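Local coordinates for protein cysteine protease-like VirA (Shigella flexneri, PDB 3EB8) that acts as a secreted virulence effector that promotes bacterial entry into epithelial cells and later spread, although its proposed tubulin-specific protease activity is disputed, at residues V99-E111 with N264-G276. Sequence-based numbering, arbitrary orientation.
Sequences VSGNFKTHKPAPE and NFMPEQRVINNCG
F103 lays one face of its ring on F265, where helix 245-265 ends. What sits over the ring centre is CB of F265, 3.5 Å from CE2 of F103 and close to the ring normal, a CH-pi contact. The two phenyl planes lie only 9° apart but are so far offset that F265 CB, rather than its ring, faces F103. M266 takes the edge instead: its SD comes within 3.4 Å of F103 CD2, near the ring plane, in a Met-aromatic contact. The bend at the end of the methionine (chi3 -53°) turns the methyl away from the ring, so that CE rests 3.4 Å from T105 O. The same carbonyl meets the aliphatic part of Q269, with CG 3.3 Å from T105 O.

One hydrogen bond crosses between the segments, from I272 N to H106 O, at 2.6 Å and almost straight (170°). A CA-H of V271 also points at H106 O, from 3.3 Å, and I272 packs its CG1 and CG2 against this oxygen.

Apolar packing continues toward strand 274-283. I272 CD1 touches CB of K107 and CD of P108, while P108 CG lies 3.6 Å from C275 SG. Beyond the contact, P108 and M266 both pack on V316 of strand 315-327, and M266 also reaches I311, so the two loops share a floor of sheet.

Much of 264-276, up to N273, falls in the region assigned to tubulin binding. Van der Waals contacts of F103, M266, I272 and P108, mixed with carbonyl oxygens and polar side chains, join it to 99-111, and the lone hydrogen bond fixes where H106 and I272 meet.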
# COMPACT_ATOMS: atom_id res chain seq x y z
N VAL A 99 -20.25 -5.17 6.01
CA VAL A 99 -20.70 -6.55 6.24
C VAL A 99 -20.72 -6.75 7.71
O VAL A 99 -19.99 -6.08 8.43
CB VAL A 99 -19.70 -7.63 5.75
CG1 VAL A 99 -20.07 -8.15 4.39
CG2 VAL A 99 -18.25 -7.14 5.83
N SER A 100 -21.51 -7.71 8.15
CA SER A 100 -21.50 -8.07 9.55
C SER A 100 -20.52 -9.22 9.68
O SER A 100 -20.51 -10.14 8.87
CB SER A 100 -22.89 -8.44 10.04
OG SER A 100 -23.63 -9.06 9.02
N GLY A 101 -19.65 -9.12 10.68
CA GLY A 101 -18.64 -10.12 10.89
C GLY A 101 -19.25 -11.33 11.55
O GLY A 101 -20.38 -11.29 12.01
N ASN A 102 -18.49 -12.41 11.57
CA ASN A 102 -18.78 -13.53 12.46
C ASN A 102 -17.46 -14.14 12.87
O ASN A 102 -16.42 -13.85 12.28
CB ASN A 102 -19.68 -14.56 11.79
CG ASN A 102 -18.97 -15.33 10.72
OD1 ASN A 102 -18.77 -14.84 9.61
ND2 ASN A 102 -18.57 -16.56 11.04
N PHE A 103 -17.49 -14.98 13.90
CA PHE A 103 -16.26 -15.53 14.46
C PHE A 103 -16.12 -16.99 14.09
O PHE A 103 -15.36 -17.73 14.70
CB PHE A 103 -16.22 -15.35 15.97
CG PHE A 103 -16.20 -13.92 16.41
CD1 PHE A 103 -17.20 -13.41 17.22
CD2 PHE A 103 -15.17 -13.07 16.01
CE1 PHE A 103 -17.18 -12.09 17.64
CE2 PHE A 103 -15.14 -11.74 16.43
CZ PHE A 103 -16.16 -11.25 17.24
N LYS A 104 -16.86 -17.39 13.06
CA LYS A 104 -16.81 -18.75 12.55
C LYS A 104 -16.23 -18.81 11.13
O LYS A 104 -16.50 -19.75 10.38
CB LYS A 104 -18.21 -19.38 12.60
CG LYS A 104 -18.79 -19.47 14.02
CD LYS A 104 -20.24 -19.96 14.04
CE LYS A 104 -20.84 -19.87 15.44
NZ LYS A 104 -22.10 -20.67 15.59
N THR A 105 -15.42 -17.81 10.76
CA THR A 105 -14.73 -17.77 9.47
C THR A 105 -13.21 -17.69 9.67
O THR A 105 -12.73 -17.26 10.72
CB THR A 105 -15.18 -16.59 8.60
OG1 THR A 105 -16.61 -16.55 8.57
CG2 THR A 105 -14.68 -16.76 7.18
N HIS A 106 -12.48 -18.10 8.65
CA HIS A 106 -11.03 -18.19 8.73
C HIS A 106 -10.37 -17.08 7.92
O HIS A 106 -9.15 -16.97 7.90
CB HIS A 106 -10.58 -19.56 8.19
CG HIS A 106 -10.93 -19.78 6.75
ND1 HIS A 106 -12.14 -20.30 6.35
CD2 HIS A 106 -10.22 -19.55 5.62
CE1 HIS A 106 -12.17 -20.38 5.03
NE2 HIS A 106 -11.02 -19.94 4.56
N LYS A 107 -11.18 -16.25 7.26
CA LYS A 107 -10.65 -15.19 6.40
C LYS A 107 -11.57 -13.96 6.38
O LYS A 107 -12.77 -14.08 6.65
CB LYS A 107 -10.46 -15.73 4.97
CG LYS A 107 -11.78 -16.15 4.29
CD LYS A 107 -11.54 -16.70 2.88
CE LYS A 107 -12.83 -17.22 2.26
NZ LYS A 107 -13.42 -18.38 3.00
N PRO A 108 -11.01 -12.79 6.04
CA PRO A 108 -11.85 -11.58 5.96
C PRO A 108 -12.88 -11.75 4.86
O PRO A 108 -12.58 -12.42 3.86
CB PRO A 108 -10.86 -10.49 5.55
CG PRO A 108 -9.49 -11.01 5.92
CD PRO A 108 -9.58 -12.51 5.82
N ALA A 109 -14.06 -11.16 5.04
CA ALA A 109 -15.04 -11.11 3.95
C ALA A 109 -14.53 -10.24 2.80
O ALA A 109 -13.69 -9.37 3.00
CB ALA A 109 -16.36 -10.57 4.46
N PRO A 110 -15.05 -10.47 1.60
CA PRO A 110 -14.68 -9.65 0.43
C PRO A 110 -14.83 -8.14 0.68
O PRO A 110 -13.99 -7.37 0.22
CB PRO A 110 -15.68 -10.10 -0.64
CG PRO A 110 -16.11 -11.47 -0.23
CD PRO A 110 -16.07 -11.48 1.28
N GLU A 111 -15.88 -7.73 1.38
CA GLU A 111 -16.07 -6.30 1.64
C GLU A 111 -14.94 -5.74 2.50
O GLU A 111 -14.50 -4.60 2.30
CB GLU A 111 -17.42 -6.02 2.29
CG GLU A 111 -18.62 -6.42 1.46
CD GLU A 111 -18.95 -7.90 1.57
OE1 GLU A 111 -18.13 -8.67 2.13
OE2 GLU A 111 -20.03 -8.31 1.09
N ASN A 264 -10.33 -13.84 22.98
CA ASN A 264 -11.63 -13.48 23.53
C ASN A 264 -12.79 -14.00 22.66
O ASN A 264 -13.76 -14.55 23.17
CB ASN A 264 -11.72 -11.96 23.65
CG ASN A 264 -12.35 -11.51 24.95
OD1 ASN A 264 -12.36 -12.25 25.93
ND2 ASN A 264 -12.88 -10.29 24.96
N PHE A 265 -12.66 -13.86 21.34
CA PHE A 265 -13.79 -14.07 20.44
C PHE A 265 -13.72 -15.36 19.62
O PHE A 265 -14.75 -15.97 19.35
CB PHE A 265 -13.98 -12.86 19.51
CG PHE A 265 -14.15 -11.56 20.25
CD1 PHE A 265 -13.30 -10.49 20.01
CD2 PHE A 265 -15.16 -11.41 21.19
CE1 PHE A 265 -13.45 -9.30 20.69
CE2 PHE A 265 -15.32 -10.21 21.89
CZ PHE A 265 -14.46 -9.16 21.64
N MET A 266 -12.52 -15.78 19.23
CA MET A 266 -12.41 -16.99 18.41
C MET A 266 -11.15 -17.80 18.69
O MET A 266 -10.30 -17.95 17.81
CB MET A 266 -12.52 -16.64 16.93
CG MET A 266 -11.70 -15.44 16.51
SD MET A 266 -12.31 -14.63 15.00
CE MET A 266 -12.38 -15.99 13.84
N PRO A 267 -11.02 -18.33 19.93
CA PRO A 267 -9.88 -19.12 20.38
C PRO A 267 -9.73 -20.38 19.54
O PRO A 267 -8.62 -20.80 19.24
CB PRO A 267 -10.26 -19.51 21.83
CG PRO A 267 -11.44 -18.72 22.19
CD PRO A 267 -12.10 -18.26 20.93
N GLU A 268 -10.86 -20.99 19.17
CA GLU A 268 -10.87 -22.27 18.47
C GLU A 268 -10.70 -22.08 16.96
O GLU A 268 -10.11 -22.91 16.29
CB GLU A 268 -12.16 -23.05 18.78
CG GLU A 268 -13.41 -22.59 18.00
CD GLU A 268 -13.77 -21.12 18.23
OE1 GLU A 268 -13.42 -20.58 19.29
OE2 GLU A 268 -14.42 -20.52 17.34
N GLN A 269 -11.22 -20.96 16.46
CA GLN A 269 -11.22 -20.68 15.02
C GLN A 269 -9.82 -20.48 14.45
O GLN A 269 -8.94 -19.92 15.09
CB GLN A 269 -12.10 -19.48 14.70
CG GLN A 269 -12.37 -19.30 13.23
CD GLN A 269 -13.18 -20.45 12.64
OE1 GLN A 269 -12.88 -20.93 11.55
NE2 GLN A 269 -14.21 -20.88 13.37
N ARG A 270 -9.65 -20.92 13.20
CA ARG A 270 -8.34 -21.06 12.56
C ARG A 270 -7.66 -19.78 12.08
O ARG A 270 -6.46 -19.59 12.32
CB ARG A 270 -8.48 -22.04 11.39
CG ARG A 270 -7.28 -22.12 10.48
CD ARG A 270 -7.60 -22.99 9.26
NE ARG A 270 -6.85 -22.58 8.08
CZ ARG A 270 -7.36 -21.88 7.07
NH1 ARG A 270 -8.64 -21.52 7.09
NH2 ARG A 270 -6.60 -21.56 6.02
N VAL A 271 -8.40 -18.92 11.38
CA VAL A 271 -7.89 -17.62 10.88
C VAL A 271 -6.57 -17.59 10.08
O VAL A 271 -5.47 -17.72 10.63
CB VAL A 271 -7.83 -16.53 11.97
CG1 VAL A 271 -7.61 -15.17 11.32
CG2 VAL A 271 -9.10 -16.54 12.78
N ILE A 272 -6.69 -17.35 8.78
CA ILE A 272 -5.53 -17.19 7.92
C ILE A 272 -4.71 -16.01 8.41
O ILE A 272 -5.26 -15.05 8.92
CB ILE A 272 -5.93 -16.93 6.45
CG1 ILE A 272 -6.58 -15.56 6.30
CG2 ILE A 272 -6.87 -18.03 5.93
CD1 ILE A 272 -6.74 -15.12 4.87
N ASN A 273 -3.40 -16.08 8.24
CA ASN A 273 -2.52 -15.02 8.71
C ASN A 273 -2.59 -13.73 7.89
O ASN A 273 -2.68 -12.63 8.46
CB ASN A 273 -1.06 -15.50 8.72
CG ASN A 273 -0.09 -14.36 8.98
OD1 ASN A 273 0.44 -13.75 8.05
ND2 ASN A 273 0.12 -14.05 10.26
N ASN A 274 -2.52 -13.87 6.57
CA ASN A 274 -2.36 -12.74 5.65
C ASN A 274 -3.09 -12.95 4.33
O ASN A 274 -3.25 -14.09 3.89
CB ASN A 274 -0.88 -12.47 5.40
CG ASN A 274 -0.62 -11.75 4.08
OD1 ASN A 274 -0.18 -12.36 3.11
ND2 ASN A 274 -0.91 -10.44 4.03
N CYS A 275 -3.51 -11.85 3.69
CA CYS A 275 -4.21 -11.91 2.40
C CYS A 275 -3.38 -11.39 1.20
O CYS A 275 -3.93 -11.16 0.13
CB CYS A 275 -5.56 -11.17 2.47
SG CYS A 275 -6.37 -11.20 4.11
N GLY A 276 -2.07 -11.21 1.39
CA GLY A 276 -1.17 -10.84 0.30
C GLY A 276 -0.92 -9.35 0.13
O GLY A 276 -1.34 -8.54 0.96